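Local coordinates for protein putative acetyl/propionyl-CoA carboxylase, alpha subunit (Methylibium petroleiphilum, PDB 2O1Q) that is a zinc-bound cupin, probably a metal-dependent oxidoreductase related to acetylacetone dioxygenase, though its activity is inferred rather than established, at residues Met75-Gly80 against Gly94-Asn99; Pro120-Lys125 against Ile131-Trp136. All coordinates share one frame; numbering follows the deposited sequence. Where two conformers were deposited one is given.

Contact 1. Residues Met75-Gly80 against Gly94-Asn99; sequences MDVRGG and GYESAN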
HETATM    1  N   MSE A  75     -13.592  21.037  11.564  1.00 16.50           N
HETATM    2  CA  MSE A  75     -12.522  20.268  12.224  1.00 13.82           C
HETATM    3  C   MSE A  75     -11.191  21.025  12.122  1.00 18.29           C
HETATM    4  O   MSE A  75     -10.693  21.310  11.023  1.00 17.34           O
HETATM    5  CB  MSE A  75     -12.451  18.868  11.578  1.00 15.74           C
HETATM    6  CG  MSE A  75     -11.382  17.974  12.211  1.00 17.09           C
HETATM    7 SE   MSE A  75     -11.251  16.248  11.407  0.75 19.62          SE
HETATM    8  CE  MSE A  75     -10.622  16.811   9.724  1.00 20.16           C
ATOM      9  N   ASP A  76     -10.612  21.292  13.274  1.00 20.13           N
ATOM     10  CA  ASP A  76      -9.267  21.768  13.338  1.00 19.54           C
ATOM     11  C   ASP A  76      -8.235  20.618  13.443  1.00 21.16           C
ATOM     12  O   ASP A  76      -8.254  19.829  14.369  1.00 21.86           O
ATOM     13  CB  ASP A  76      -9.126  22.721  14.527  1.00 21.85           C
ATOM     14  CG  ASP A  76      -9.567  24.147  14.214  1.00 27.10           C
ATOM     15  OD1 ASP A  76      -9.827  24.482  13.025  1.00 27.89           O
ATOM     16  OD2 ASP A  76      -9.646  24.935  15.182  1.00 40.41           O
ATOM     17  N   VAL A  77      -7.349  20.561  12.455  0.50 21.33           N
ATOM     18  CA  VAL A  77      -6.265  19.574  12.351  0.50 20.03           C
ATOM     19  C   VAL A  77      -4.918  20.304  12.376  0.50 22.29           C
ATOM     20  O   VAL A  77      -4.776  21.395  11.836  0.50 23.65           O
ATOM     21  CB  VAL A  77      -6.378  18.723  11.061  0.50 24.42           C
ATOM     22  CG1 VAL A  77      -5.681  17.373  11.262  0.50 25.86           C
ATOM     23  CG2 VAL A  77      -7.845  18.528  10.633  0.50 20.63           C
ATOM     24  N   ARG A  78      -3.934  19.684  13.013  1.00 22.33           N
ATOM     25  CA  ARG A  78      -2.606  20.266  13.174  1.00 23.42           C
ATOM     26  C   ARG A  78      -2.645  21.693  13.717  1.00 22.63           C
ATOM     27  O   ARG A  78      -1.817  22.542  13.319  1.00 19.51           O
ATOM     28  CB  ARG A  78      -1.810  20.151  11.863  1.00 21.93           C
ATOM     29  CG  ARG A  78      -1.401  18.729  11.571  1.00 24.89           C
ATOM     30  CD  ARG A  78      -0.839  18.486  10.167  1.00 25.81           C
ATOM     31  NE  ARG A  78      -1.949  18.484   9.189  1.00 24.81           N
ATOM     32  CZ  ARG A  78      -2.245  19.479   8.372  1.00 25.23           C
ATOM     33  NH1 ARG A  78      -1.557  20.602   8.374  1.00 23.68           N
ATOM     34  NH2 ARG A  78      -3.265  19.365   7.554  1.00 24.52           N
ATOM     35  N   GLY A  79      -3.593  21.976  14.624  1.00 20.61           N
ATOM     36  CA  GLY A  79      -3.763  23.322  15.163  1.00 23.20           C
ATOM     37  C   GLY A  79      -4.800  24.248  14.520  1.00 22.78           C
ATOM     38  O   GLY A  79      -5.230  25.229  15.133  1.00 21.94           O
ATOM     39  N   GLY A  80      -5.276  23.919  13.331  1.00 21.06           N
ATOM     40  CA  GLY A  80      -6.227  24.759  12.667  1.00 21.32           C
ATOM     41  C   GLY A  80      -5.487  25.718  11.788  1.00 25.26           C
ATOM     42  O   GLY A  80      -4.271  25.903  11.923  1.00 23.71           O
ATOM     43  N   GLY A  94      -9.033  16.043   3.210  1.00 16.21           N
ATOM     44  CA  GLY A  94      -7.682  16.181   3.685  1.00 15.99           C
ATOM     45  C   GLY A  94      -6.848  14.954   3.450  1.00 17.30           C
ATOM     46  O   GLY A  94      -7.368  13.834   3.568  1.00 15.59           O
ATOM     47  N   TYR A  95      -5.578  15.167   3.195  1.00 17.36           N
ATOM     48  CA  TYR A  95      -4.585  14.097   3.099  1.00 15.43           C
ATOM     49  C   TYR A  95      -3.646  14.339   4.250  1.00 17.51           C
ATOM     50  O   TYR A  95      -2.978  15.399   4.274  1.00 16.29           O
ATOM     51  CB  TYR A  95      -3.822  14.222   1.794  1.00 14.22           C
ATOM     52  CG  TYR A  95      -2.766  13.161   1.584  1.00 16.46           C
ATOM     53  CD1 TYR A  95      -3.108  11.843   1.298  1.00 14.89           C
ATOM     54  CD2 TYR A  95      -1.427  13.462   1.740  1.00 20.42           C
ATOM     55  CE1 TYR A  95      -2.141  10.855   1.151  1.00 18.74           C
ATOM     56  CE2 TYR A  95      -0.459  12.511   1.535  1.00 18.56           C
ATOM     57  CZ  TYR A  95      -0.827  11.195   1.282  1.00 19.02           C
ATOM     58  OH  TYR A  95       0.154  10.232   1.039  1.00 17.38           O
ATOM     59  N   GLU A  96      -3.631  13.397   5.192  1.00 17.62           N
ATOM     60  CA  GLU A  96      -2.757  13.462   6.362  1.00 19.22           C
ATOM     61  C   GLU A  96      -1.650  12.443   6.125  1.00 16.61           C
ATOM     62  O   GLU A  96      -1.894  11.259   6.156  1.00 17.39           O
ATOM     63  CB  GLU A  96      -3.579  13.274   7.642  1.00 19.56           C
ATOM     64  CG  GLU A  96      -4.647  14.482   7.860  1.00 19.87           C
ATOM     65  CD  GLU A  96      -4.048  15.934   8.064  1.00 18.01           C
ATOM     66  OE1 GLU A  96      -3.038  15.924   8.839  1.00 20.67           O
ATOM     67  OE2 GLU A  96      -4.438  17.106   7.511  1.00 20.12           O
ATOM     68  N   SER A  97      -0.444  12.926   5.795  1.00 18.30           N
ATOM     69  CA  SER A  97       0.656  12.072   5.323  1.00 15.42           C
ATOM     70  C   SER A  97       1.232  11.210   6.438  1.00 15.74           C
ATOM     71  O   SER A  97       1.010  11.446   7.649  1.00 18.71           O
ATOM     72  CB  SER A  97       1.731  12.941   4.726  1.00 18.74           C
ATOM     73  OG  SER A  97       2.006  14.080   5.538  1.00 23.95           O
ATOM     74  N   ALA A  98       1.888  10.158   6.007  1.00 16.91           N
ATOM     75  CA  ALA A  98       2.684   9.393   6.949  1.00 14.60           C
ATOM     76  C   ALA A  98       3.542  10.347   7.809  1.00 15.82           C
ATOM     77  O   ALA A  98       4.230  11.259   7.325  1.00 17.16           O
ATOM     78  CB  ALA A  98       3.600   8.432   6.205  1.00 16.73           C
ATOM     79  N   ASN A  99       3.534  10.066   9.101  1.00 18.59           N
ATOM     80  CA  ASN A  99       4.242  10.823  10.134  1.00 19.77           C
ATOM     81  C   ASN A  99       3.490  12.036  10.635  1.00 17.23           C
ATOM     82  O   ASN A  99       4.004  12.755  11.511  1.00 22.44           O
ATOM     83  CB  ASN A  99       5.690  11.210   9.754  1.00 22.10           C
ATOM     84  CG  ASN A  99       6.552  10.013   9.505  1.00 26.24           C
ATOM     85  OD1 ASN A  99       6.153   8.874   9.717  1.00 28.90           O
ATOM     86  ND2 ASN A  99       7.748  10.258   9.058  1.00 28.20           N
TER

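Contact 2. Residues Pro120-Lys125 against Ile131-Trp136; sequences PLTFVK and IAVIGW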
ATOM      1  N   PRO A 120      -1.532   1.899  11.682  1.00 16.20           N
ATOM      2  CA  PRO A 120      -2.084   2.404  12.959  1.00 17.38           C
ATOM      3  C   PRO A 120      -1.840   3.838  13.296  1.00 17.25           C
ATOM      4  O   PRO A 120      -1.161   4.558  12.572  1.00 18.53           O
ATOM      5  CB  PRO A 120      -1.369   1.540  14.004  1.00 16.54           C
ATOM      6  CG  PRO A 120      -0.054   1.108  13.359  1.00 17.75           C
ATOM      7  CD  PRO A 120      -0.384   0.983  11.874  1.00 17.33           C
ATOM      8  N   LEU A 121      -2.519   4.277  14.344  1.00 17.98           N
ATOM      9  CA  LEU A 121      -2.221   5.542  14.992  1.00 16.97           C
ATOM     10  C   LEU A 121      -1.395   5.230  16.237  1.00 16.11           C
ATOM     11  O   LEU A 121      -1.766   4.320  17.039  1.00 18.30           O
ATOM     12  CB  LEU A 121      -3.495   6.300  15.380  1.00 16.48           C
ATOM     13  CG  LEU A 121      -4.497   6.548  14.259  1.00 19.50           C
ATOM     14  CD1 LEU A 121      -5.702   7.374  14.734  1.00 25.72           C
ATOM     15  CD2 LEU A 121      -3.800   7.161  13.057  1.00 19.12           C
ATOM     16  N   THR A 122      -0.329   6.001  16.432  1.00 17.41           N
ATOM     17  CA  THR A 122       0.448   5.966  17.668  1.00 14.85           C
ATOM     18  C   THR A 122      -0.066   7.094  18.576  1.00 16.38           C
ATOM     19  O   THR A 122       0.170   8.264  18.314  1.00 16.93           O
ATOM     20  CB  THR A 122       1.936   6.094  17.426  1.00 16.98           C
ATOM     21  OG1 THR A 122       2.330   5.067  16.509  1.00 19.60           O
ATOM     22  CG2 THR A 122       2.704   5.981  18.742  1.00 18.67           C
ATOM     23  N   PHE A 123      -0.758   6.714  19.644  1.00 15.68           N
ATOM     24  CA  PHE A 123      -1.150   7.689  20.629  1.00 18.17           C
ATOM     25  C   PHE A 123       0.039   7.950  21.528  1.00 18.07           C
ATOM     26  O   PHE A 123       0.711   6.993  21.948  1.00 19.45           O
ATOM     27  CB  PHE A 123      -2.405   7.263  21.421  1.00 15.50           C
ATOM     28  CG  PHE A 123      -3.678   7.315  20.599  1.00 15.16           C
ATOM     29  CD1 PHE A 123      -4.041   6.203  19.825  1.00 20.78           C
ATOM     30  CD2 PHE A 123      -4.458   8.421  20.562  1.00 20.33           C
ATOM     31  CE1 PHE A 123      -5.170   6.238  18.998  1.00 21.39           C
ATOM     32  CE2 PHE A 123      -5.608   8.474  19.749  1.00 18.33           C
ATOM     33  CZ  PHE A 123      -5.953   7.357  18.963  1.00 17.56           C
ATOM     34  N   VAL A 124       0.306   9.245  21.761  1.00 16.41           N
ATOM     35  CA  VAL A 124       1.538   9.701  22.402  1.00 19.04           C
ATOM     36  C   VAL A 124       1.285  10.553  23.627  1.00 21.33           C
ATOM     37  O   VAL A 124       0.229  11.135  23.806  1.00 23.87           O
ATOM     38  CB  VAL A 124       2.453  10.457  21.411  1.00 16.28           C
ATOM     39  CG1 VAL A 124       2.912   9.493  20.296  1.00 19.12           C
ATOM     40  CG2 VAL A 124       1.798  11.725  20.853  1.00 21.15           C
ATOM     41  N   LYS A 125       2.290  10.528  24.493  1.00 26.00           N
ATOM     42  CA  LYS A 125       2.395  11.408  25.655  1.00 28.54           C
ATOM     43  C   LYS A 125       2.940  12.732  25.171  1.00 28.46           C
ATOM     44  O   LYS A 125       3.442  12.818  24.035  1.00 26.08           O
ATOM     45  CB  LYS A 125       3.361  10.794  26.676  1.00 27.97           C
ATOM     46  CG  LYS A 125       2.853   9.529  27.310  1.00 25.70           C
ATOM     47  CD  LYS A 125       3.857   8.928  28.305  1.00 32.50           C
ATOM     48  CE  LYS A 125       3.811   7.396  28.305  1.00 38.29           C
ATOM     49  NZ  LYS A 125       4.910   6.787  29.105  1.00 45.55           N
ATOM     50  N   ILE A 131       2.083   5.696  23.923  1.00 21.26           N
ATOM     51  CA  ILE A 131       1.139   5.063  24.846  1.00 22.08           C
ATOM     52  C   ILE A 131       0.558   3.770  24.281  1.00 20.23           C
ATOM     53  O   ILE A 131       0.567   2.740  24.958  1.00 21.53           O
ATOM     54  CB  ILE A 131      -0.055   5.993  25.190  1.00 21.83           C
ATOM     55  CG1 ILE A 131       0.440   7.291  25.810  1.00 27.13           C
ATOM     56  CG2 ILE A 131      -1.028   5.244  26.129  1.00 21.94           C
ATOM     57  CD1 ILE A 131      -0.586   8.399  25.826  1.00 24.91           C
ATOM     58  N   ALA A 132       0.088   3.826  23.036  1.00 19.65           N
ATOM     59  CA  ALA A 132      -0.696   2.733  22.438  1.00 17.58           C
ATOM     60  C   ALA A 132      -0.545   2.871  20.928  1.00 17.93           C
ATOM     61  O   ALA A 132      -0.580   3.980  20.394  1.00 19.44           O
ATOM     62  CB  ALA A 132      -2.146   2.835  22.824  1.00 19.45           C
ATOM     63  N   VAL A 133      -0.385   1.757  20.249  1.00 18.56           N
ATOM     64  CA  VAL A 133      -0.400   1.712  18.812  1.00 18.37           C
ATOM     65  C   VAL A 133      -1.663   1.026  18.368  1.00 18.82           C
ATOM     66  O   VAL A 133      -1.810  -0.159  18.558  1.00 23.84           O
ATOM     67  CB  VAL A 133       0.819   0.981  18.266  1.00 15.41           C
ATOM     68  CG1 VAL A 133       0.784   0.989  16.715  1.00 19.48           C
ATOM     69  CG2 VAL A 133       2.106   1.721  18.774  1.00 17.65           C
ATOM     70  N   ILE A 134      -2.555   1.782  17.757  1.00 15.18           N
ATOM     71  CA  ILE A 134      -3.931   1.367  17.540  1.00 15.73           C
ATOM     72  C   ILE A 134      -4.204   1.281  16.047  1.00 16.98           C
ATOM     73  O   ILE A 134      -4.214   2.287  15.359  1.00 18.27           O
ATOM     74  CB  ILE A 134      -4.874   2.389  18.241  1.00 16.92           C
ATOM     75  CG1 ILE A 134      -4.691   2.328  19.764  1.00 17.88           C
ATOM     76  CG2 ILE A 134      -6.344   2.262  17.803  1.00 19.70           C
ATOM     77  CD1 ILE A 134      -5.242   1.112  20.385  1.00 19.46           C
ATOM     78  N   GLY A 135      -4.395   0.054  15.567  1.00 18.27           N
ATOM     79  CA  GLY A 135      -4.671  -0.136  14.172  1.00 18.51           C
ATOM     80  C   GLY A 135      -5.842  -1.005  13.874  1.00 16.19           C
ATOM     81  O   GLY A 135      -6.716  -1.179  14.706  1.00 16.43           O
ATOM     82  N   TRP A 136      -5.810  -1.647  12.711  1.00 15.28           N
ATOM     83  CA  TRP A 136      -7.004  -2.359  12.190  1.00 15.93           C
ATOM     84  C   TRP A 136      -7.568  -3.379  13.123  1.00 17.68           C
ATOM     85  O   TRP A 136      -8.757  -3.494  13.228  1.00 16.91           O
ATOM     86  CB  TRP A 136      -6.734  -3.020  10.806  1.00 16.94           C
ATOM     87  CG  TRP A 136      -5.907  -4.215  10.845  1.00 18.53           C
ATOM     88  CD1 TRP A 136      -4.567  -4.261  10.818  1.00 15.50           C
ATOM     89  CD2 TRP A 136      -6.359  -5.559  10.979  1.00 14.86           C
ATOM     90  NE1 TRP A 136      -4.126  -5.545  10.923  1.00 16.30           N
ATOM     91  CE2 TRP A 136      -5.219  -6.374  11.006  1.00 15.69           C
ATOM     92  CE3 TRP A 136      -7.623  -6.161  11.067  1.00 18.74           C
ATOM     93  CZ2 TRP A 136      -5.291  -7.727  11.120  1.00 18.86           C
ATOM     94  CZ3 TRP A 136      -7.688  -7.530  11.193  1.00 19.05           C
ATOM     95  CH2 TRP A 136      -6.531  -8.292  11.200  1.00 19.75           C
TER

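Contact 1. Residues Met75-Gly80 against Gly94-Asn99
The guanidinium of Arg78 and the carboxylate of Glu96 meet edge to edge, their planes only 14° apart, in a side-on two-pronged salt bridge of a cupin fold, where the turn after strand 74-77 meets the end of strand 92-96. Each carboxylate oxygen turns its syn lone pair to a different nitrogen: Arg78 NE reaches Glu96 OE1 at 2.8 Å, and Arg78 NH2 reaches Glu96 OE2 at 2.5 Å, a length so short that its exact value is doubtful. Both acceptors lie in or close to the guanidinium plane, so the two-point grip limits the rotation of the flat groups against each other. Arg78 stands in the type I' turn Val77-Gly80, closed by Gly80 N to Val77 O at 3.0 Å. Its chain bends at chi3 (-75°) to bring NE beside the acid, and Asp86 holds NH2 as a second anionic partner. Glu96 sits at the end of strand 92-96 and folds back at chi2 (-63°), so that its carboxylate approaches the turn although the backbones stay well apart, with Val77 CA and Glu96 CA 9.2 Å from each other. Glu96 OE1 also takes part in a hydrogen bond with NE2 of the zinc ligand His102, which is consistent with the arginine helping to orient an acid next to the metal site. Beside the salt bridge, Arg78 CD lies 3.6 Å from Glu96 OE1.

Contact 2. Residues Pro120-Lys125 against Ile131-Trp136
Ile131 begins the pairing with its backbone N, which donates to Phe123 O at 2.7 Å, while its side chain lies along the end of the partner strand: CG1 crosses the aliphatic part of Lys125, 3.6 Å from Lys125 CG, and CD1 rests on the carbonyl of Val124. Ala132 N turns to the same Phe123 O, but weakly, at 3.4 Å, so two consecutive residues face Phe123. Ala132 O in turn accepts from Phe123 N at 2.8 Å. Val133 forms a non-hydrogen-bonded pair with Thr122, and both side chains project from the same face, next to each other. This pair lies within the antiparallel hairpin of strands 121-124 and 130-134, in which the doubled residues Ile131 and Ala132 opposite Phe123 make a classic beta bulge. With chi1 at -178°, Val133 CG1 is directed at the proline ring and presses on Pro120 CG at 3.5 Å, a close contact for two carbons, whereas CG2 lies near Thr122 OG1. On this face Val133 also packs against its counterpart Val133 of the third subunit. Ile134 is gripped twice by Leu121: its N donates to Leu121 O at 2.8 Å, and its O accepts from Leu121 N at 2.8 Å. On the other face, shared with Phe123 and Leu121, Ile134 CB meets the edge of the Phe123 ring in its plane, 3.9 Å from Phe123 CE1. That ring also meets the zinc ligand His60, and Leu121 touches both His60 and His62. Gly135, whose CA packs on Pro120 CB, is the N-cap of the C-terminal helix 136-144, and its N donates to Asp138 OD2.

Contact 1 closes before contact 2 opens, and strand 110-118 runs between them. Their centres lie 16 Å apart and their nearest atoms about 8 Å, without touching. Residues 94-99 end a strand that is outermost within this chain, although its antiparallel sheet runs on into the second subunit, while strand 74-77 pairs with 86-89; the hairpin of contact 2 belongs to the sheet built around strand 55-62. The zinc site links the two regions: contact 1 reaches His102, and contact 2 abuts His60 and His62, so the two contacts lie against different ligands of one zinc site. Both also touch the third subunit, where Asn99 of one chain meets Trp136 of the other, joining the two regions across the interface.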